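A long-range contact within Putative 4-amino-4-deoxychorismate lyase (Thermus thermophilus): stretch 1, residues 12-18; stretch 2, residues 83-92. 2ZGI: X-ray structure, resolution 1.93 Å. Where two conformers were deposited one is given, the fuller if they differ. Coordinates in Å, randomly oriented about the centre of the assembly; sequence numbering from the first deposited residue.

Stretch 1 (12-18) ALPEAFL
Stretch 2 (83-92) FTVGEGVRLS

The contact sets the start of a helix against one face of a β-hairpin, and its evidence is entirely packing: with hydrogens placed, no hydrogen bond crosses between the stretches, and 291 Å² is buried with both sides summed. The two hairpin strands, 83-86 and 89-92, are antiparallel. Their ladder is fixed by T84 N to L91 O at 2.8 Å, L91 N to T84 O at 2.9 Å, G86 N to V89 O at 3.1 Å and V89 N to G86 O at 3.0 Å. A type II turn runs from G86 to V89, with E87 at phi/psi -58/117 and G88 at 70/19; the positive phi of G88 by itself favours glycine.

Stretch 1 approaches extended, L13 at -114/156 and P14 at -60/149, and P14 takes the N-cap position before the helix that starts at E15. F17 lies well within helical space at -56/-47. The first helical turn is loosely closed, since L18 N makes only weak bonds, to P14 O at 3.4 Å and to E15 O at 3.1 Å. Nearest CA pairs set the register: L13 with V89 and P14 with G88, both 7.2 Å, and F17 with G86 at 6.2 Å.

Strand alternation decides which hairpin side chains take part. The CA-to-CB bonds of T84, V89 and L91 point toward stretch 1, whereas those of V85 and R90 point away. F17 contributes most from the other side, with 80 Å² covered. Its CA-to-CB bond points toward the hairpin, and chi1 -176° (t) with chi2 93° brings the ring edge to G86 and its far end, CZ, to the paired residues T84 and L91. G86 CA lies near the ring plane, at its edge, 4.1 Å from F17 CD1; T84 CG2 is also at the edge, 3.9 Å from F17 CZ. V89 CG1 approaches F17 CE1 to 3.6 Å and L91 CD2 approaches F17 CZ to 4.0 Å, both obliquely. The absent side chain at G86 matters here: an ideal CB would fall 2.7 Å from F17 CD1, a clash.

V89 is the centre of the hairpin's contribution, with 55 Å² covered. With chi1 169° (t), both methyls of V89 reach the F17 ring, CG1 3.6 Å from F17 CE1 and CG2 3.8 Å from F17 CD1; CG2 also lies 3.3 Å from P14 CD and 3.8 Å from L13 CD2. L13 starts sideways, but chi1 -67° (m) and chi2 153° (t) bring its end nearer, placing CD2 against that methyl. P14 points toward the hairpin, and its C-gamma exo ring also meets the turn, with CG 3.3 Å from E87 O.

L91 has chi1 -146°, between wells, and chi2 43° (p); T84 has chi1 -50° (m), which places CG2 by the phenyl ring while T84 OG1 is hydrogen-bonded to a residue adjoining one of the stretches. The E87 side chain starts sideways and leads away at its end, its carboxylate hydrogen-bonded elsewhere in the structure.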

ATOM      1  N   ALA D  12      34.987  13.412  13.139  1.00 38.06           N
ATOM      2  CA  ALA D  12      35.627  12.271  13.815  1.00 37.49           C
ATOM      3  C   ALA D  12      35.373  10.898  13.178  1.00 37.32           C
ATOM      4  O   ALA D  12      36.223   9.992  13.236  1.00 38.10           O
ATOM      5  CB  ALA D  12      35.204  12.247  15.286  1.00 38.30           C
ATOM      6  N   LEU D  13      34.189  10.719  12.609  1.00 35.90           N
ATOM      7  CA  LEU D  13      33.790   9.419  12.082  1.00 34.41           C
ATOM      8  C   LEU D  13      33.673   9.535  10.581  1.00 34.04           C
ATOM      9  O   LEU D  13      33.471  10.636  10.080  1.00 33.41           O
ATOM     10  CB  LEU D  13      32.438   9.026  12.671  1.00 34.49           C
ATOM     11  CG  LEU D  13      32.421   8.748  14.165  1.00 33.29           C
ATOM     12  CD1 LEU D  13      31.042   9.028  14.779  1.00 35.75           C
ATOM     13  CD2 LEU D  13      32.820   7.323  14.390  1.00 34.44           C
ATOM     14  N   PRO D  14      33.801   8.405   9.846  1.00 33.83           N
ATOM     15  CA  PRO D  14      33.659   8.439   8.388  1.00 33.31           C
ATOM     16  C   PRO D  14      32.277   8.937   7.938  1.00 32.90           C
ATOM     17  O   PRO D  14      31.264   8.702   8.616  1.00 32.28           O
ATOM     18  CB  PRO D  14      33.825   6.973   7.976  1.00 32.90           C
ATOM     19  CG  PRO D  14      34.466   6.321   9.148  1.00 33.63           C
ATOM     20  CD  PRO D  14      33.978   7.033  10.340  1.00 33.91           C
ATOM     21  N   GLU D  15      32.292   9.589   6.779  1.00 32.82           N
ATOM     22  CA  GLU D  15      31.161  10.210   6.105  1.00 32.86           C
ATOM     23  C   GLU D  15      29.939   9.289   6.015  1.00 31.42           C
ATOM     24  O   GLU D  15      28.831   9.640   6.485  1.00 31.00           O
ATOM     25  CB  GLU D  15      31.606  10.536   4.671  1.00 34.46           C
ATOM     26  CG  GLU D  15      31.191  11.888   4.212  1.00 39.16           C
ATOM     27  CD  GLU D  15      32.009  12.361   3.052  1.00 41.45           C
ATOM     28  OE1 GLU D  15      31.848  11.823   1.935  1.00 45.29           O
ATOM     29  OE2 GLU D  15      32.823  13.270   3.263  1.00 43.74           O
ATOM     30  N   ALA D  16      30.155   8.114   5.426  1.00 29.21           N
ATOM     31  CA  ALA D  16      29.076   7.171   5.131  1.00 28.82           C
ATOM     32  C   ALA D  16      28.372   6.737   6.396  1.00 28.16           C
ATOM     33  O   ALA D  16      27.155   6.586   6.415  1.00 28.26           O
ATOM     34  CB  ALA D  16      29.605   5.953   4.369  1.00 28.41           C
ATOM     35  N   PHE D  17      29.150   6.558   7.457  1.00 27.41           N
ATOM     36  CA  PHE D  17      28.638   6.158   8.747  1.00 27.67           C
ATOM     37  C   PHE D  17      27.565   7.135   9.242  1.00 28.52           C
ATOM     38  O   PHE D  17      26.515   6.701   9.730  1.00 27.77           O
ATOM     39  CB  PHE D  17      29.783   6.125   9.757  1.00 27.26           C
ATOM     40  CG  PHE D  17      29.380   5.632  11.112  1.00 27.10           C
ATOM     41  CD1 PHE D  17      29.518   4.292  11.442  1.00 28.56           C
ATOM     42  CD2 PHE D  17      28.875   6.512  12.074  1.00 28.39           C
ATOM     43  CE1 PHE D  17      29.151   3.829  12.714  1.00 28.27           C
ATOM     44  CE2 PHE D  17      28.493   6.052  13.345  1.00 27.51           C
ATOM     45  CZ  PHE D  17      28.634   4.717  13.657  1.00 26.02           C
ATOM     46  N   LEU D  18      27.866   8.433   9.133  1.00 28.55           N
ATOM     47  CA  LEU D  18      27.024   9.527   9.618  1.00 30.10           C
ATOM     48  C   LEU D  18      25.928   9.832   8.623  1.00 29.28           C
ATOM     49  O   LEU D  18      24.754  10.028   9.009  1.00 30.75           O
ATOM     50  CB  LEU D  18      27.825  10.860   9.777  1.00 31.40           C
ATOM     51  CG  LEU D  18      29.089  11.161  10.598  1.00 35.19           C
ATOM     52  CD1 LEU D  18      29.320  10.154  11.726  1.00 37.25           C
ATOM     53  CD2 LEU D  18      30.314  11.265   9.730  1.00 36.59           C
ATOM     54  N   PHE D  83      27.551  -1.900  20.921  1.00 24.86           N
ATOM     55  CA  PHE D  83      28.676  -2.180  20.044  1.00 24.40           C
ATOM     56  C   PHE D  83      28.217  -1.865  18.634  1.00 24.79           C
ATOM     57  O   PHE D  83      27.215  -2.388  18.191  1.00 23.58           O
ATOM     58  CB  PHE D  83      29.075  -3.666  20.084  1.00 24.85           C
ATOM     59  CG  PHE D  83      29.658  -4.142  21.405  1.00 26.96           C
ATOM     60  CD1 PHE D  83      30.620  -3.397  22.085  1.00 30.00           C
ATOM     61  CD2 PHE D  83      29.321  -5.397  21.902  1.00 31.30           C
ATOM     62  CE1 PHE D  83      31.181  -3.869  23.280  1.00 31.65           C
ATOM     63  CE2 PHE D  83      29.894  -5.882  23.100  1.00 31.16           C
ATOM     64  CZ  PHE D  83      30.811  -5.108  23.781  1.00 30.19           C
ATOM     65  N   THR D  84      28.949  -1.013  17.929  1.00 24.12           N
ATOM     66  CA  THR D  84      28.527  -0.552  16.598  1.00 24.51           C
ATOM     67  C   THR D  84      29.684  -0.764  15.619  1.00 24.84           C
ATOM     68  O   THR D  84      30.832  -0.416  15.930  1.00 25.88           O
ATOM     69  CB  THR D  84      28.113   0.938  16.617  1.00 23.93           C
ATOM     70  OG1 THR D  84      27.183   1.147  17.677  1.00 22.89           O
ATOM     71  CG2 THR D  84      27.469   1.372  15.287  1.00 23.63           C
ATOM     72  N   VAL D  85      29.364  -1.340  14.469  1.00 23.88           N
ATOM     73  CA  VAL D  85      30.292  -1.532  13.371  1.00 23.97           C
ATOM     74  C   VAL D  85      29.938  -0.694  12.122  1.00 24.77           C
ATOM     75  O   VAL D  85      28.810  -0.749  11.598  1.00 23.62           O
ATOM     76  CB  VAL D  85      30.358  -3.022  12.963  1.00 23.92           C
ATOM     77  CG1 VAL D  85      31.260  -3.213  11.768  1.00 24.06           C
ATOM     78  CG2 VAL D  85      30.853  -3.890  14.156  1.00 24.08           C
ATOM     79  N   GLY D  86      30.917   0.063  11.641  1.00 24.68           N
ATOM     80  CA  GLY D  86      30.880   0.593  10.279  1.00 26.19           C
ATOM     81  C   GLY D  86      32.273   0.431   9.691  1.00 28.46           C
ATOM     82  O   GLY D  86      33.198  -0.024  10.398  1.00 28.04           O
ATOM     83  N   GLU D  87      32.423   0.782   8.417  1.00 30.35           N
ATOM     84  CA  GLU D  87      33.762   0.881   7.790  1.00 32.55           C
ATOM     85  C   GLU D  87      34.672   1.870   8.532  1.00 32.80           C
ATOM     86  O   GLU D  87      34.357   3.060   8.635  1.00 33.59           O
ATOM     87  CB  GLU D  87      33.649   1.250   6.315  1.00 33.17           C
ATOM     88  CG  GLU D  87      32.888   0.255   5.462  1.00 36.15           C
ATOM     89  CD  GLU D  87      33.415  -1.199   5.524  1.00 41.29           C
ATOM     90  OE1 GLU D  87      34.334  -1.510   6.310  1.00 42.63           O
ATOM     91  OE2 GLU D  87      32.886  -2.046   4.764  1.00 44.91           O
ATOM     92  N   GLY D  88      35.772   1.350   9.081  1.00 33.57           N
ATOM     93  CA  GLY D  88      36.730   2.133   9.882  1.00 33.35           C
ATOM     94  C   GLY D  88      36.169   2.553  11.235  1.00 33.61           C
ATOM     95  O   GLY D  88      36.656   3.497  11.862  1.00 34.90           O
ATOM     96  N   VAL D  89      35.127   1.878  11.687  1.00 32.77           N
ATOM     97  CA  VAL D  89      34.493   2.276  12.930  1.00 32.70           C
ATOM     98  C   VAL D  89      34.225   1.058  13.764  1.00 32.21           C
ATOM     99  O   VAL D  89      33.539   0.124  13.320  1.00 31.69           O
ATOM    100  CB  VAL D  89      33.117   2.981  12.729  1.00 32.67           C
ATOM    101  CG1 VAL D  89      32.387   3.134  14.088  1.00 32.09           C
ATOM    102  CG2 VAL D  89      33.290   4.329  12.051  1.00 33.29           C
ATOM    103  N   ARG D  90      34.818   1.089  14.950  1.00 32.13           N
ATOM    104  CA  ARG D  90      34.499   0.168  16.012  0.50 32.72           C
ATOM    105  C   ARG D  90      34.089   1.043  17.186  1.00 32.85           C
ATOM    106  O   ARG D  90      34.916   1.738  17.782  1.00 33.21           O
ATOM    107  CB  ARG D  90      35.717  -0.686  16.351  0.50 32.82           C
ATOM    108  CG  ARG D  90      35.433  -1.842  17.284  0.50 34.89           C
ATOM    109  CD  ARG D  90      36.661  -2.714  17.400  0.50 37.89           C
ATOM    110  NE  ARG D  90      37.828  -1.921  17.774  0.50 40.59           N
ATOM    111  CZ  ARG D  90      38.273  -1.829  19.017  0.50 41.21           C
ATOM    112  NH1 ARG D  90      37.651  -2.497  19.967  0.50 41.50           N
ATOM    113  NH2 ARG D  90      39.335  -1.091  19.313  0.50 41.71           N
ATOM    114  N   LEU D  91      32.808   1.031  17.505  1.00 31.68           N
ATOM    115  CA  LEU D  91      32.333   1.860  18.565  1.00 31.13           C
ATOM    116  C   LEU D  91      31.828   0.947  19.674  1.00 30.17           C
ATOM    117  O   LEU D  91      31.106  -0.018  19.411  1.00 29.29           O
ATOM    118  CB  LEU D  91      31.270   2.797  17.987  1.00 32.09           C
ATOM    119  CG  LEU D  91      30.998   4.242  18.419  1.00 34.61           C
ATOM    120  CD1 LEU D  91      32.228   5.109  18.664  1.00 33.76           C
ATOM    121  CD2 LEU D  91      30.111   4.873  17.331  1.00 37.83           C
ATOM    122  N   SER D  92      32.272   1.210  20.899  1.00 28.93           N
ATOM    123  CA  SER D  92      31.877   0.442  22.070  1.00 27.76           C
ATOM    124  C   SER D  92      31.616   1.437  23.179  1.00 28.22           C
ATOM    125  O   SER D  92      32.432   2.355  23.429  1.00 27.48           O
ATOM    126  CB  SER D  92      32.969  -0.564  22.476  1.00 28.24           C
ATOM    127  OG  SER D  92      33.284  -1.415  21.376  1.00 28.22           O
TER